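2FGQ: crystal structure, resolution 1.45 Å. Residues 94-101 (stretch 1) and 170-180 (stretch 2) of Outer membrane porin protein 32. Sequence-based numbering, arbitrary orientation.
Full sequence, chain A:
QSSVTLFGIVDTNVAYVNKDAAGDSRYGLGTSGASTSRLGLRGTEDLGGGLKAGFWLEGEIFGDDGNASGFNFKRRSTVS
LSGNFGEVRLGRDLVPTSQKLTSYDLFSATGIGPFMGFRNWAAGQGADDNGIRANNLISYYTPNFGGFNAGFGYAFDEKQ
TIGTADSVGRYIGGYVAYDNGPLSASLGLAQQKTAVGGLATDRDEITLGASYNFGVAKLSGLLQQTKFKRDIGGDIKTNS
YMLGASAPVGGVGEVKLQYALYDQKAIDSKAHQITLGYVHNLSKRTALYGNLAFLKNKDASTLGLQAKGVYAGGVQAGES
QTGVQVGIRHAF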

ATOM      1  N   LEU A  94      -9.430  -2.682 -16.508  1.00  9.31           N
ATOM      2  CA  LEU A  94      -9.627  -2.119 -17.850  1.00  9.71           C
ATOM      3  C   LEU A  94     -11.057  -2.333 -18.323  1.00 10.71           C
ATOM      4  O   LEU A  94     -11.619  -3.412 -18.139  1.00 10.50           O
ATOM      5  CB  LEU A  94      -8.681  -2.768 -18.866  1.00 10.45           C
ATOM      6  CG  LEU A  94      -7.191  -2.497 -18.654  1.00 12.07           C
ATOM      7  CD1 LEU A  94      -6.424  -3.461 -19.538  1.00 15.22           C
ATOM      8  CD2 LEU A  94      -6.888  -1.084 -18.993  1.00 14.01           C
ATOM      9  N   VAL A  95     -11.659  -1.296 -18.887  1.00  9.53           N
ATOM     10  CA  VAL A  95     -12.977  -1.486 -19.509  1.00 10.22           C
ATOM     11  C   VAL A  95     -12.785  -2.237 -20.839  1.00 11.05           C
ATOM     12  O   VAL A  95     -11.702  -2.239 -21.382  1.00 10.64           O
ATOM     13  CB  VAL A  95     -13.719  -0.138 -19.730  1.00 10.57           C
ATOM     14  CG1 VAL A  95     -14.001   0.509 -18.368  1.00 12.89           C
ATOM     15  CG2 VAL A  95     -12.973   0.803 -20.646  1.00 10.11           C
ATOM     16  N   PRO A  96     -13.826  -2.925 -21.328  1.00 11.09           N
ATOM     17  CA  PRO A  96     -13.626  -3.762 -22.528  1.00 12.18           C
ATOM     18  C   PRO A  96     -13.117  -2.994 -23.732  1.00 12.25           C
ATOM     19  O   PRO A  96     -12.313  -3.529 -24.484  1.00 11.73           O
ATOM     20  CB  PRO A  96     -15.015  -4.349 -22.771  1.00 12.42           C
ATOM     21  CG  PRO A  96     -15.670  -4.310 -21.474  1.00 15.67           C
ATOM     22  CD  PRO A  96     -15.186  -3.074 -20.776  1.00 12.80           C
ATOM     23  N   THR A  97     -13.572  -1.763 -23.916  1.00 11.58           N
ATOM     24  CA  THR A  97     -13.151  -0.983 -25.080  1.00 12.10           C
ATOM     25  C   THR A  97     -11.647  -0.669 -25.050  1.00 13.61           C
ATOM     26  O   THR A  97     -10.973  -0.835 -26.065  1.00 15.30           O
ATOM     27  CB  THR A  97     -14.003   0.297 -25.182  1.00 12.89           C
ATOM     28  OG1 THR A  97     -14.185   0.894 -23.888  1.00 13.18           O
ATOM     29  CG2 THR A  97     -15.397  -0.077 -25.695  1.00 11.90           C
ATOM     30  N   SER A  98     -11.101  -0.295 -23.899  1.00 13.43           N
ATOM     31  CA  SER A  98      -9.675  -0.038 -23.834  1.00 14.07           C
ATOM     32  C   SER A  98      -8.864  -1.329 -23.862  1.00 14.00           C
ATOM     33  O   SER A  98      -7.834  -1.389 -24.538  1.00 15.39           O
ATOM     34  CB  SER A  98      -9.297   0.784 -22.602  1.00 12.93           C
ATOM     35  OG  SER A  98      -9.477  -0.005 -21.449  1.00 14.57           O
ATOM     36  N   GLN A  99      -9.333  -2.356 -23.160  1.00 14.09           N
ATOM     37  CA  GLN A  99      -8.638  -3.637 -23.121  1.00 15.81           C
ATOM     38  C   GLN A  99      -8.392  -4.163 -24.534  1.00 15.00           C
ATOM     39  O   GLN A  99      -7.293  -4.595 -24.879  1.00 17.88           O
ATOM     40  CB  GLN A  99      -9.383  -4.662 -22.284  1.00 17.25           C
ATOM     41  CG  GLN A  99      -8.513  -5.890 -22.019  1.00 21.86           C
ATOM     42  CD  GLN A  99      -9.171  -6.893 -21.170  1.00 26.64           C
ATOM     43  OE1 GLN A  99      -8.919  -6.948 -19.971  1.00 29.58           O
ATOM     44  NE2 GLN A  99      -9.999  -7.731 -21.779  1.00 28.99           N
ATOM     45  N   LYS A 100      -9.407  -4.073 -25.369  1.00 12.84           N
ATOM     46  CA  LYS A 100      -9.282  -4.639 -26.699  1.00 11.63           C
ATOM     47  C   LYS A 100      -8.591  -3.687 -27.664  1.00 11.91           C
ATOM     48  O   LYS A 100      -7.758  -4.116 -28.456  1.00 14.81           O
ATOM     49  CB  LYS A 100     -10.670  -5.000 -27.223  1.00 11.98           C
ATOM     50  CG  LYS A 100     -10.628  -5.853 -28.495  1.00 13.47           C
ATOM     51  CD  LYS A 100     -10.083  -7.245 -28.240  1.00 14.29           C
ATOM     52  CE  LYS A 100     -10.406  -8.223 -29.363  1.00 16.34           C
ATOM     53  NZ  LYS A 100      -9.714  -7.869 -30.576  1.00 17.19           N
ATOM     54  N   LEU A 101      -8.935  -2.413 -27.633  1.00 12.48           N
ATOM     55  CA  LEU A 101      -8.458  -1.513 -28.681  1.00 12.58           C
ATOM     56  C   LEU A 101      -7.012  -1.042 -28.427  1.00 13.20           C
ATOM     57  O   LEU A 101      -6.293  -0.736 -29.374  1.00 13.77           O
ATOM     58  CB  LEU A 101      -9.380  -0.317 -28.857  1.00 12.17           C
ATOM     59  CG  LEU A 101     -10.640  -0.594 -29.701  1.00 11.59           C
ATOM     60  CD1 LEU A 101     -10.239  -0.762 -31.159  1.00 13.96           C
ATOM     61  CD2 LEU A 101     -11.453  -1.756 -29.231  1.00 14.79           C
ATOM     62  N   ARG A 170     -20.268   6.432 -14.374  1.00 13.06           N
ATOM     63  CA  ARG A 170     -20.967   5.389 -15.097  1.00 12.41           C
ATOM     64  C   ARG A 170     -20.231   5.096 -16.401  1.00 12.42           C
ATOM     65  O   ARG A 170     -19.784   6.007 -17.072  1.00 12.74           O
ATOM     66  CB  ARG A 170     -22.410   5.800 -15.375  1.00 12.90           C
ATOM     67  CG  ARG A 170     -23.259   4.685 -15.951  1.00 13.74           C
ATOM     68  CD  ARG A 170     -24.604   5.107 -16.388  1.00 15.57           C
ATOM     69  NE  ARG A 170     -25.383   5.532 -15.254  1.00 17.51           N
ATOM     70  CZ  ARG A 170     -26.527   6.204 -15.328  1.00 19.95           C
ATOM     71  NH1 ARG A 170     -27.010   6.580 -16.511  1.00 21.29           N
ATOM     72  NH2 ARG A 170     -27.186   6.491 -14.202  1.00 20.19           N
ATOM     73  N   TYR A 171     -20.143   3.820 -16.732  1.00 10.83           N
ATOM     74  CA  TYR A 171     -19.611   3.334 -18.015  1.00 10.46           C
ATOM     75  C   TYR A 171     -20.571   2.348 -18.594  1.00 11.01           C
ATOM     76  O   TYR A 171     -21.045   1.459 -17.903  1.00 10.72           O
ATOM     77  CB  TYR A 171     -18.252   2.638 -17.847  1.00 10.03           C
ATOM     78  CG  TYR A 171     -17.706   1.947 -19.070  1.00 10.52           C
ATOM     79  CD1 TYR A 171     -18.027   0.616 -19.339  1.00 11.96           C
ATOM     80  CD2 TYR A 171     -16.872   2.604 -19.947  1.00  9.00           C
ATOM     81  CE1 TYR A 171     -17.550  -0.042 -20.466  1.00 11.26           C
ATOM     82  CE2 TYR A 171     -16.395   1.963 -21.114  1.00 10.79           C
ATOM     83  CZ  TYR A 171     -16.753   0.631 -21.360  1.00 11.05           C
ATOM     84  OH  TYR A 171     -16.238  -0.045 -22.438  1.00 12.04           O
ATOM     85  N   ILE A 172     -20.844   2.499 -19.880  1.00 10.61           N
ATOM     86  CA  ILE A 172     -21.547   1.456 -20.639  1.00 11.78           C
ATOM     87  C   ILE A 172     -20.818   1.324 -21.969  1.00 11.07           C
ATOM     88  O   ILE A 172     -20.602   2.316 -22.647  1.00 11.86           O
ATOM     89  CB  ILE A 172     -23.011   1.803 -20.878  1.00 14.17           C
ATOM     90  CG1 ILE A 172     -23.727   0.699 -21.659  1.00 18.90           C
ATOM     91  CG2 ILE A 172     -23.149   3.063 -21.621  1.00 20.39           C
ATOM     92  CD1 ILE A 172     -23.658  -0.563 -21.049  1.00 28.29           C
ATOM     93  N   GLY A 173     -20.395   0.137 -22.333  1.00 10.34           N
ATOM     94  CA  GLY A 173     -19.611   0.044 -23.546  1.00 10.73           C
ATOM     95  C   GLY A 173     -19.266  -1.375 -23.883  1.00 11.10           C
ATOM     96  O   GLY A 173     -19.502  -2.295 -23.126  1.00 12.11           O
ATOM     97  N   GLY A 174     -18.721  -1.552 -25.072  1.00 11.58           N
ATOM     98  CA  GLY A 174     -18.351  -2.866 -25.507  1.00 11.86           C
ATOM     99  C   GLY A 174     -17.727  -2.834 -26.877  1.00 11.67           C
ATOM    100  O   GLY A 174     -17.583  -1.776 -27.487  1.00 12.22           O
ATOM    101  N   TYR A 175     -17.372  -4.019 -27.346  1.00 11.70           N
ATOM    102  CA  TYR A 175     -16.779  -4.162 -28.658  1.00 11.08           C
ATOM    103  C   TYR A 175     -17.218  -5.459 -29.308  1.00 11.55           C
ATOM    104  O   TYR A 175     -17.614  -6.409 -28.660  1.00 11.83           O
ATOM    105  CB  TYR A 175     -15.244  -4.139 -28.598  1.00 11.85           C
ATOM    106  CG  TYR A 175     -14.624  -5.308 -27.897  1.00 11.79           C
ATOM    107  CD1 TYR A 175     -14.371  -6.529 -28.554  1.00 13.41           C
ATOM    108  CD2 TYR A 175     -14.267  -5.191 -26.563  1.00 14.16           C
ATOM    109  CE1 TYR A 175     -13.801  -7.606 -27.860  1.00 13.51           C
ATOM    110  CE2 TYR A 175     -13.706  -6.215 -25.889  1.00 14.27           C
ATOM    111  CZ  TYR A 175     -13.491  -7.427 -26.500  1.00 13.00           C
ATOM    112  OH  TYR A 175     -12.869  -8.401 -25.758  1.00 14.78           O
ATOM    113  N   VAL A 176     -17.144  -5.442 -30.628  1.00 12.23           N
ATOM    114  CA  VAL A 176     -17.159  -6.644 -31.444  1.00 12.82           C
ATOM    115  C   VAL A 176     -15.840  -6.715 -32.216  1.00 11.98           C
ATOM    116  O   VAL A 176     -15.249  -5.696 -32.579  1.00 12.71           O
ATOM    117  CB  VAL A 176     -18.373  -6.661 -32.407  1.00 13.46           C
ATOM    118  CG1 VAL A 176     -19.658  -6.779 -31.623  1.00 16.46           C
ATOM    119  CG2 VAL A 176     -18.394  -5.469 -33.362  1.00 14.16           C
ATOM    120  N   ALA A 177     -15.370  -7.931 -32.444  1.00 11.67           N
ATOM    121  CA  ALA A 177     -14.081  -8.147 -33.053  1.00 12.02           C
ATOM    122  C   ALA A 177     -14.000  -9.468 -33.799  1.00 12.21           C
ATOM    123  O   ALA A 177     -14.845 -10.367 -33.620  1.00 12.14           O
ATOM    124  CB  ALA A 177     -13.010  -8.111 -32.020  1.00 12.75           C
ATOM    125  N   TYR A 178     -13.002  -9.522 -34.661  1.00 13.21           N
ATOM    126  CA  TYR A 178     -12.592 -10.729 -35.367  1.00 12.68           C
ATOM    127  C   TYR A 178     -11.088 -10.893 -35.117  1.00 13.22           C
ATOM    128  O   TYR A 178     -10.307  -9.980 -35.413  1.00 13.98           O
ATOM    129  CB  TYR A 178     -12.908 -10.596 -36.865  1.00 13.74           C
ATOM    130  CG  TYR A 178     -12.491 -11.834 -37.618  1.00 15.62           C
ATOM    131  CD1 TYR A 178     -13.309 -12.941 -37.677  1.00 15.11           C
ATOM    132  CD2 TYR A 178     -11.257 -11.910 -38.208  1.00 15.00           C
ATOM    133  CE1 TYR A 178     -12.902 -14.116 -38.339  1.00 16.25           C
ATOM    134  CE2 TYR A 178     -10.829 -13.079 -38.844  1.00 17.16           C
ATOM    135  CZ  TYR A 178     -11.660 -14.171 -38.926  1.00 16.50           C
ATOM    136  OH  TYR A 178     -11.211 -15.317 -39.562  1.00 17.90           O
ATOM    137  N   ASP A 179     -10.689 -12.057 -34.605  1.00 12.88           N
ATOM    138  CA  ASP A 179      -9.304 -12.377 -34.318  1.00 14.05           C
ATOM    139  C   ASP A 179      -9.068 -13.813 -34.702  1.00 14.17           C
ATOM    140  O   ASP A 179      -9.642 -14.711 -34.086  1.00 14.93           O
ATOM    141  CB  ASP A 179      -9.040 -12.231 -32.819  1.00 14.84           C
ATOM    142  CG  ASP A 179      -8.987 -10.807 -32.411  1.00 16.38           C
ATOM    143  OD1 ASP A 179     -10.043 -10.274 -31.998  1.00 15.90           O
ATOM    144  OD2 ASP A 179      -7.925 -10.143 -32.508  1.00 19.27           O
ATOM    145  N   ASN A 180      -8.222 -14.025 -35.699  1.00 13.92           N
ATOM    146  CA  ASN A 180      -7.893 -15.376 -36.138  1.00 14.16           C
ATOM    147  C   ASN A 180      -6.431 -15.799 -35.961  1.00 15.16           C
ATOM    148  O   ASN A 180      -6.033 -16.856 -36.473  1.00 16.56           O
ATOM    149  CB  ASN A 180      -8.385 -15.574 -37.583  1.00 14.43           C
ATOM    150  CG  ASN A 180      -7.528 -14.859 -38.608  1.00 13.62           C
ATOM    151  OD1 ASN A 180      -6.503 -14.240 -38.263  1.00 14.48           O
ATOM    152  ND2 ASN A 180      -7.933 -14.943 -39.889  1.00 17.07           N
TER
HETATM  153  O   HOH W   1     -10.341  -7.528 -24.489  1.00 30.12           O

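How does a short helix come to rest on a porin strand? Residues 96-101 run at 32° to strand 171-179, and the two axes approach to 7.2 Å. On the strand, the side chains of Tyr-171, Tyr-175, Ala-177 and Asp-179 point toward the helix, while Val-176 and Tyr-178 point away. About 490 Å² is buried in all, with Tyr-175, Lys-100 and Tyr-171 covered most.

What does Tyr-175 offer the helix? Its ring provides a broad flat surface, and Lys-100 lies over one face, with Lys-100 CB 3.6 Å from the ring centroid in a CH-pi contact. Pro-96 adds apolar packing, its CB 3.9 Å from Tyr-175 CE2. The phenol hydroxyl is served as well: a water lies 3.0 Å from Tyr-175 OH and accepts a hydrogen bond from Gln-99 NE2 at 2.7 Å, linking the two stretches.

Why does a lysine suit position 100? Its aliphatic portion can cover an aromatic ring while its charged end reaches farther along the strand. With chi1 t and chi2 p, the chain carries Lys-100 NZ past Ala-177, whose CB is 3.6 Å from that nitrogen, to a salt bridge with Asp-179, where NZ donates to OD1 at 2.8 Å. The small alanine side chain packs beside this path.

How is Tyr-171 held at the start of the helix? Val-95, the N-cap residue, covers one face of the ring; its CG1 sits 3.8 Å from the centroid, only 6° off the normal, in a second CH-pi contact. At the ring edge, Tyr-171 OH donates a 2.7 Å hydrogen bond to Thr-97 OG1, so the buried phenol keeps a polar partner. The methyl of Thr-97 also meets the strand backbone, with Thr-97 CG2 3.3 Å from Gly-174 O.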